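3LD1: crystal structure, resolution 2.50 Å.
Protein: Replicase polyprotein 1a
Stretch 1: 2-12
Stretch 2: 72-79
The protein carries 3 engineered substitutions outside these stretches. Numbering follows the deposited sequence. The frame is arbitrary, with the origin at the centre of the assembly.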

# COMPACT_ATOMS: atom_id res chain seq x y z
N ARG A 2 32.86 20.90 19.61
CA ARG A 2 33.09 19.74 18.71
C ARG A 2 33.27 20.15 17.24
O ARG A 2 32.88 21.26 16.85
CB ARG A 2 31.94 18.73 18.76
CG ARG A 2 30.94 18.93 19.88
CD ARG A 2 29.71 18.08 19.62
NE ARG A 2 30.09 16.70 19.35
CZ ARG A 2 30.03 15.73 20.27
NH1 ARG A 2 29.60 16.01 21.50
NH2 ARG A 2 30.39 14.49 19.97
N ASP A 3 33.85 19.25 16.44
CA ASP A 3 33.99 19.50 14.98
C ASP A 3 32.68 19.31 14.26
O ASP A 3 32.01 18.26 14.38
CB ASP A 3 34.99 18.58 14.33
CG ASP A 3 36.39 18.93 14.69
OD1 ASP A 3 36.58 19.69 15.67
OD2 ASP A 3 37.30 18.45 13.99
N VAL A 4 32.34 20.35 13.51
CA VAL A 4 31.17 20.34 12.66
C VAL A 4 31.66 19.95 11.24
O VAL A 4 32.44 20.69 10.64
CB VAL A 4 30.43 21.70 12.71
CG1 VAL A 4 29.05 21.57 12.10
CG2 VAL A 4 30.32 22.19 14.16
N ILE A 5 31.27 18.76 10.76
CA ILE A 5 31.69 18.32 9.43
C ILE A 5 30.89 19.06 8.35
O ILE A 5 29.67 18.94 8.27
CB ILE A 5 31.67 16.75 9.30
CG1 ILE A 5 32.67 16.13 10.29
CG2 ILE A 5 31.96 16.28 7.83
CD1 ILE A 5 32.06 15.84 11.63
N LEU A 6 31.59 19.83 7.52
CA LEU A 6 30.92 20.52 6.44
C LEU A 6 30.70 19.65 5.18
O LEU A 6 31.66 19.28 4.52
CB LEU A 6 31.64 21.83 6.09
CG LEU A 6 31.99 22.76 7.29
CD1 LEU A 6 32.88 23.89 6.71
CD2 LEU A 6 30.72 23.31 8.11
N VAL A 7 29.45 19.30 4.85
CA VAL A 7 29.29 18.42 3.72
C VAL A 7 28.55 19.07 2.60
O VAL A 7 27.40 19.49 2.73
CB VAL A 7 28.87 16.95 4.06
CG1 VAL A 7 28.52 16.75 5.53
CG2 VAL A 7 27.84 16.49 3.16
N SER A 8 29.30 19.18 1.51
CA SER A 8 28.84 19.71 0.28
C SER A 8 27.46 19.19 -0.14
O SER A 8 27.24 18.00 -0.34
CB SER A 8 29.86 19.36 -0.74
OG SER A 8 29.82 20.35 -1.68
N LYS A 9 26.53 20.13 -0.24
CA LYS A 9 25.14 19.87 -0.59
C LYS A 9 25.00 19.08 -1.89
O LYS A 9 24.03 18.29 -2.01
CB LYS A 9 24.34 21.19 -0.68
CG LYS A 9 23.94 21.80 0.68
CD LYS A 9 23.63 23.31 0.64
CE LYS A 9 22.34 23.60 1.39
NZ LYS A 9 22.54 24.91 1.89
N ASP A 10 25.95 19.25 -2.82
CA ASP A 10 25.95 18.56 -4.13
C ASP A 10 26.59 17.17 -4.12
O ASP A 10 26.71 16.59 -5.20
CB ASP A 10 26.68 19.40 -5.19
CG ASP A 10 28.13 19.73 -4.78
OD1 ASP A 10 28.93 20.25 -5.60
OD2 ASP A 10 28.46 19.45 -3.60
N ILE A 11 27.01 16.63 -2.96
CA ILE A 11 27.72 15.34 -3.04
C ILE A 11 26.94 14.28 -3.88
O ILE A 11 25.69 14.23 -3.82
CB ILE A 11 28.05 14.81 -1.69
CG1 ILE A 11 26.80 14.80 -0.80
CG2 ILE A 11 29.23 15.64 -1.05
CD1 ILE A 11 27.07 13.99 0.44
N PRO A 12 27.66 13.46 -4.69
CA PRO A 12 26.92 12.47 -5.53
C PRO A 12 26.17 11.47 -4.72
O PRO A 12 26.46 11.32 -3.53
CB PRO A 12 27.99 11.81 -6.43
CG PRO A 12 29.36 12.34 -5.99
CD PRO A 12 29.12 13.45 -4.89
N PRO A 72 39.83 26.46 9.24
CA PRO A 72 39.96 25.13 8.59
C PRO A 72 38.96 24.14 9.15
O PRO A 72 38.92 23.87 10.37
CB PRO A 72 41.43 24.73 8.88
CG PRO A 72 42.16 26.05 8.89
CD PRO A 72 41.16 26.99 9.63
N ALA A 73 38.11 23.64 8.28
CA ALA A 73 37.07 22.76 8.75
C ALA A 73 37.44 21.39 8.21
O ALA A 73 38.39 21.27 7.43
CB ALA A 73 35.74 23.25 8.25
N LYS A 74 36.74 20.36 8.64
CA LYS A 74 36.75 19.12 7.88
C LYS A 74 35.58 19.13 6.89
O LYS A 74 34.43 19.33 7.27
CB LYS A 74 36.68 17.93 8.81
CG LYS A 74 37.76 17.95 9.88
CD LYS A 74 37.78 16.66 10.65
CE LYS A 74 39.06 16.49 11.44
NZ LYS A 74 38.72 16.91 12.81
N VAL A 75 35.91 18.95 5.62
CA VAL A 75 34.96 19.04 4.49
C VAL A 75 34.82 17.73 3.62
O VAL A 75 35.80 17.22 3.09
CB VAL A 75 35.35 20.20 3.50
CG1 VAL A 75 34.36 20.28 2.33
CG2 VAL A 75 35.45 21.53 4.20
N LEU A 76 33.58 17.25 3.45
CA LEU A 76 33.22 16.23 2.47
C LEU A 76 32.74 16.90 1.17
O LEU A 76 31.66 17.51 1.12
CB LEU A 76 32.17 15.30 3.08
CG LEU A 76 32.07 13.96 2.40
CD1 LEU A 76 33.35 13.12 2.61
CD2 LEU A 76 30.83 13.20 2.90
N LYS A 77 33.58 16.84 0.14
CA LYS A 77 33.29 17.46 -1.12
C LYS A 77 32.72 16.48 -2.13
O LYS A 77 32.83 15.28 -1.94
CB LYS A 77 34.59 18.04 -1.66
CG LYS A 77 35.18 19.12 -0.70
CD LYS A 77 36.29 20.01 -1.33
CE LYS A 77 37.52 19.15 -1.78
NZ LYS A 77 38.75 19.38 -0.94
N ALA A 78 32.13 17.00 -3.21
CA ALA A 78 31.63 16.24 -4.35
C ALA A 78 32.59 15.19 -4.90
O ALA A 78 32.18 14.15 -5.41
CB ALA A 78 31.24 17.20 -5.48
N THR A 79 33.88 15.44 -4.78
CA THR A 79 34.89 14.52 -5.34
C THR A 79 35.56 13.57 -4.32
O THR A 79 36.40 12.72 -4.70
CB THR A 79 35.91 15.35 -6.12
OG1 THR A 79 36.15 16.58 -5.42
CG2 THR A 79 35.34 15.69 -7.52

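Two parallel strands form the centre of this contact, and the two stretches together bury 588 Å². L6 N donates to K74 O (2.9 Å), L76 N donates to L6 O (3.0 Å), and S8 N donates to L76 O (2.9 Å). L6 and L76 each use both backbone N and O, and V75 CA adds a CA-H...O contact to L6 O at 3.3 Å.

Side chains alternate across the sheet. V7 and L76 share one face, with V7 CB 3.8 Å from L76 CB. Both are buried, which suits their apolar character. L76 is t at chi1 and p at chi2. V7 has chi1 near 7°, between wells, an almost eclipsed arrangement. L6 and V75 lie on the other face. L6, m then t, extends CD1 to 3.3 Å from A73 CB, a tight apolar contact with a small methyl.

At the exposed start, K74 is m, t, t through chi3, nearly extended; chi4 near 99° lies off the wells. Its NZ reaches D3 OD2 at 2.4 Å, a very short salt bridge. D3 is m, its CA-to-CB bond pointing toward the other stretch. Opposite charges suit this exposed pair.

At the end of the strand, a type I turn runs from S8 to I11, closed by I11 N to S8 O (3.0 Å). With S8 t and D10 p, S8 OG comes 2.5 Å from D10 OD2 and donates to it; this side-chain bond lies within the turn. P12 CD packs 3.2 Å from A78 O.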